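Local coordinates for glycosyl hydrolase, family 31/fibronectin type III domain protein (PDB 4LKS) that binds galactose through a family 32 carbohydrate-binding module and probably directs a family 31 glycoside hydrolase to galactose-containing glycans, at residues A[80-91]-A[121-131]. Numbering follows the deposited sequence.
Sequences DYLPRQNSRNGH and NALANRGYNPI. With GAL (beta-D-galactopyranose), chain D.
Tyr81 and Asn129 face each other as an antiparallel hydrogen-bonded pair, Tyr81 N donating to Asn129 O (2.9 Å) and Asn129 N to Tyr81 O (2.8 Å), where the end of strand 73-82 meets the start of strand 129-138. Asp80 and Pro130 form the adjoining non-hydrogen-bonded pair. Past Leu82, and ahead of Asn129, both segments are loops, joined mainly through side chains. Leu82 sets CD1 over the centre of the Tyr128 ring, a CH-pi contact 4.0 Å from the centroid, while the hydroxyl of Tyr128 reaches Glu161. On the other face of the sheet, Leu123 CD1 touches the edge of the Tyr81 ring and also packs on Pro83.

The Gln85 chain, bent at chi2 (-66°), folds its amide back so that NE2 donates to both Pro83 O and Arg126 O; the second bond, 2.9 Å long, runs nearly along the carbonyl axis. His91 is held flat between Pro83 CB on one face and Arg88 CA on the other. In its ring plane, His91 ND1 accepts the N-H of Leu123 (ND1 to N 3.1 Å, a nearly straight 172° at the hydrogen), and NE2, its partner tilted somewhat from the ring plane, donates to a lone pair of Arg84 O. Successive bends at chi2 and chi3 curl Arg126 back until one face of its guanidinium lies against His91 CE1. A water bridges Arg126 NE, Arg126 O and Arg84 O.

These bonds to Arg84 O probably steady the backbone from which its extended side chain reaches the sugar; there NH1 and NH2 both donate to galactose O3, and Asn89 ND2 to O4. The arrangement is that of a family 32 module, a beta-sandwich of the F5/8 type C fold with a galactose pocket built largely from loops at one end.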
# COMPACT_ATOMS: atom_id res chain seq x y z
N ASP A 80 2.22 -6.15 3.86
CA ASP A 80 2.72 -6.56 2.54
C ASP A 80 2.10 -5.68 1.48
O ASP A 80 0.89 -5.41 1.50
CB ASP A 80 2.37 -8.01 2.20
CG ASP A 80 3.00 -9.03 3.12
OD1 ASP A 80 3.97 -8.73 3.84
OD2 ASP A 80 2.49 -10.18 3.10
N TYR A 81 2.92 -5.26 0.52
CA TYR A 81 2.43 -4.54 -0.64
C TYR A 81 2.40 -5.50 -1.83
O TYR A 81 3.42 -6.09 -2.17
CB TYR A 81 3.35 -3.35 -0.93
CG TYR A 81 3.11 -2.69 -2.27
CD1 TYR A 81 2.07 -1.77 -2.44
CD2 TYR A 81 3.91 -2.99 -3.37
CE1 TYR A 81 1.85 -1.16 -3.67
CE2 TYR A 81 3.69 -2.38 -4.61
CZ TYR A 81 2.66 -1.47 -4.75
OH TYR A 81 2.45 -0.88 -5.97
N LEU A 82 1.24 -5.67 -2.45
CA LEU A 82 1.12 -6.50 -3.66
C LEU A 82 0.95 -5.59 -4.86
O LEU A 82 -0.04 -4.87 -4.97
CB LEU A 82 -0.07 -7.47 -3.55
CG LEU A 82 -0.26 -8.38 -4.77
CD1 LEU A 82 0.89 -9.36 -4.89
CD2 LEU A 82 -1.61 -9.11 -4.70
N PRO A 83 1.95 -5.59 -5.75
CA PRO A 83 1.79 -4.74 -6.94
C PRO A 83 0.78 -5.31 -7.91
O PRO A 83 0.44 -6.51 -7.87
CB PRO A 83 3.19 -4.75 -7.58
CG PRO A 83 3.86 -5.96 -7.04
CD PRO A 83 3.26 -6.24 -5.69
N ARG A 84 0.28 -4.43 -8.76
CA ARG A 84 -0.56 -4.76 -9.89
C ARG A 84 0.00 -5.95 -10.65
O ARG A 84 1.21 -6.00 -10.94
CB ARG A 84 -0.63 -3.53 -10.79
CG ARG A 84 -1.56 -3.65 -11.97
CD ARG A 84 -1.56 -2.33 -12.70
NE ARG A 84 -2.61 -2.27 -13.70
CZ ARG A 84 -2.96 -1.16 -14.34
NH1 ARG A 84 -2.32 -0.02 -14.09
NH2 ARG A 84 -3.94 -1.19 -15.22
N GLN A 85 -0.86 -6.92 -10.96
CA GLN A 85 -0.40 -8.19 -11.53
C GLN A 85 -0.28 -8.20 -13.05
O GLN A 85 0.52 -8.96 -13.59
CB GLN A 85 -1.31 -9.34 -11.07
CG GLN A 85 -1.26 -9.60 -9.58
CD GLN A 85 0.09 -10.11 -9.13
OE1 GLN A 85 0.47 -11.24 -9.45
NE2 GLN A 85 0.82 -9.30 -8.37
N ASN A 86 -1.06 -7.37 -13.72
CA ASN A 86 -1.12 -7.40 -15.19
C ASN A 86 -0.34 -6.27 -15.86
O ASN A 86 -0.25 -6.21 -17.09
CB ASN A 86 -2.57 -7.37 -15.67
CG ASN A 86 -3.27 -6.05 -15.35
OD1 ASN A 86 -2.95 -5.40 -14.36
ND2 ASN A 86 -4.22 -5.67 -16.19
N SER A 87 0.21 -5.37 -15.06
CA SER A 87 0.87 -4.18 -15.58
C SER A 87 1.78 -3.58 -14.53
O SER A 87 1.51 -3.69 -13.34
CB SER A 87 -0.18 -3.14 -16.00
OG SER A 87 0.42 -1.87 -16.23
N ARG A 88 2.86 -2.94 -14.96
CA ARG A 88 3.78 -2.28 -14.05
C ARG A 88 3.30 -0.88 -13.69
O ARG A 88 3.90 -0.20 -12.84
CB ARG A 88 5.17 -2.19 -14.67
CG ARG A 88 5.20 -1.56 -16.07
CD ARG A 88 5.60 -0.08 -16.05
NE ARG A 88 5.54 0.51 -17.39
CZ ARG A 88 6.60 0.89 -18.10
NH1 ARG A 88 7.82 0.76 -17.60
NH2 ARG A 88 6.43 1.42 -19.31
N ASN A 89 2.22 -0.44 -14.33
CA ASN A 89 1.77 0.92 -14.14
C ASN A 89 1.33 1.21 -12.71
O ASN A 89 0.31 0.70 -12.23
CB ASN A 89 0.67 1.29 -15.14
CG ASN A 89 1.23 1.73 -16.48
OD1 ASN A 89 2.44 1.68 -16.70
ND2 ASN A 89 0.35 2.15 -17.38
N GLY A 90 2.15 2.02 -12.03
CA GLY A 90 1.88 2.42 -10.67
C GLY A 90 2.64 1.62 -9.62
O GLY A 90 2.42 1.86 -8.45
N HIS A 91 3.50 0.70 -10.04
CA HIS A 91 4.33 -0.06 -9.08
C HIS A 91 5.08 0.89 -8.15
O HIS A 91 5.83 1.76 -8.61
CB HIS A 91 5.33 -0.95 -9.80
CG HIS A 91 4.76 -2.24 -10.31
ND1 HIS A 91 5.54 -3.32 -10.64
CD2 HIS A 91 3.48 -2.62 -10.52
CE1 HIS A 91 4.78 -4.32 -11.04
NE2 HIS A 91 3.52 -3.92 -10.97
N ASN A 121 11.64 -1.62 -15.20
CA ASN A 121 10.25 -1.36 -15.57
C ASN A 121 9.19 -1.94 -14.64
O ASN A 121 8.04 -1.56 -14.74
CB ASN A 121 9.98 -1.75 -17.03
CG ASN A 121 10.61 -3.07 -17.42
OD1 ASN A 121 10.53 -4.05 -16.69
ND2 ASN A 121 11.22 -3.10 -18.60
N ALA A 122 9.57 -2.85 -13.74
CA ALA A 122 8.62 -3.41 -12.79
C ALA A 122 9.34 -3.77 -11.51
O ALA A 122 10.57 -3.82 -11.48
CB ALA A 122 7.94 -4.64 -13.38
N LEU A 123 8.59 -4.03 -10.44
CA LEU A 123 9.22 -4.51 -9.21
C LEU A 123 9.88 -5.87 -9.45
O LEU A 123 9.39 -6.67 -10.25
CB LEU A 123 8.21 -4.58 -8.06
CG LEU A 123 7.70 -3.25 -7.50
CD1 LEU A 123 6.81 -3.52 -6.30
CD2 LEU A 123 8.86 -2.38 -7.10
N ALA A 124 10.99 -6.10 -8.77
CA ALA A 124 11.70 -7.38 -8.86
C ALA A 124 10.83 -8.51 -8.32
O ALA A 124 10.79 -9.61 -8.88
CB ALA A 124 13.01 -7.31 -8.10
N ASN A 125 10.14 -8.24 -7.22
CA ASN A 125 9.22 -9.19 -6.63
C ASN A 125 7.82 -8.81 -7.08
O ASN A 125 7.28 -7.79 -6.64
CB ASN A 125 9.32 -9.15 -5.10
CG ASN A 125 8.35 -10.09 -4.41
OD1 ASN A 125 7.63 -10.85 -5.04
ND2 ASN A 125 8.35 -10.04 -3.09
N ARG A 126 7.25 -9.61 -7.99
CA ARG A 126 5.91 -9.34 -8.52
C ARG A 126 4.82 -9.85 -7.58
O ARG A 126 3.63 -9.65 -7.84
CB ARG A 126 5.72 -9.97 -9.91
CG ARG A 126 6.61 -9.39 -11.00
CD ARG A 126 6.36 -7.91 -11.25
NE ARG A 126 5.00 -7.62 -11.71
CZ ARG A 126 4.65 -7.42 -12.98
NH1 ARG A 126 5.56 -7.50 -13.94
NH2 ARG A 126 3.39 -7.15 -13.29
N GLY A 127 5.23 -10.51 -6.50
CA GLY A 127 4.28 -10.98 -5.50
C GLY A 127 4.25 -10.07 -4.28
O GLY A 127 4.46 -8.87 -4.39
N TYR A 128 3.96 -10.64 -3.12
CA TYR A 128 3.84 -9.84 -1.90
C TYR A 128 5.21 -9.34 -1.45
O TYR A 128 6.12 -10.13 -1.21
CB TYR A 128 3.14 -10.63 -0.78
CG TYR A 128 1.71 -10.99 -1.14
CD1 TYR A 128 0.67 -10.10 -0.94
CD2 TYR A 128 1.41 -12.23 -1.71
CE1 TYR A 128 -0.64 -10.43 -1.28
CE2 TYR A 128 0.12 -12.57 -2.04
CZ TYR A 128 -0.90 -11.67 -1.83
OH TYR A 128 -2.19 -12.00 -2.18
N ASN A 129 5.33 -8.02 -1.33
CA ASN A 129 6.56 -7.39 -0.86
C ASN A 129 6.39 -7.02 0.62
O ASN A 129 5.65 -6.10 0.94
CB ASN A 129 6.83 -6.10 -1.66
CG ASN A 129 7.42 -6.35 -3.05
OD1 ASN A 129 8.58 -5.98 -3.31
ND2 ASN A 129 6.63 -6.93 -3.95
N PRO A 130 7.06 -7.74 1.53
CA PRO A 130 6.89 -7.44 2.95
C PRO A 130 7.62 -6.19 3.40
O PRO A 130 8.73 -5.89 2.94
CB PRO A 130 7.47 -8.68 3.65
CG PRO A 130 8.42 -9.25 2.66
CD PRO A 130 7.82 -8.99 1.31
N ILE A 131 6.97 -5.46 4.30
CA ILE A 131 7.50 -4.24 4.91
C ILE A 131 7.30 -4.36 6.42
O ILE A 131 6.17 -4.31 6.90
CB ILE A 131 6.75 -2.99 4.38
CG1 ILE A 131 6.94 -2.85 2.86
CG2 ILE A 131 7.23 -1.73 5.11
CD1 ILE A 131 6.03 -1.82 2.22
C1 GAL D . -3.06 2.47 -18.83
C2 GAL D . -3.56 1.62 -17.65
C3 GAL D . -4.17 2.51 -16.57
C4 GAL D . -3.13 3.56 -16.13
C5 GAL D . -2.69 4.35 -17.35
C6 GAL D . -1.57 5.35 -17.05
O1 GAL D . -2.39 1.67 -19.77
O2 GAL D . -4.56 0.67 -18.03
O3 GAL D . -4.53 1.74 -15.43
O4 GAL D . -1.99 2.90 -15.58
O5 GAL D . -2.16 3.47 -18.37
O6 GAL D . -1.24 6.11 -18.21
O HOH W 1 3.03 -7.84 -9.98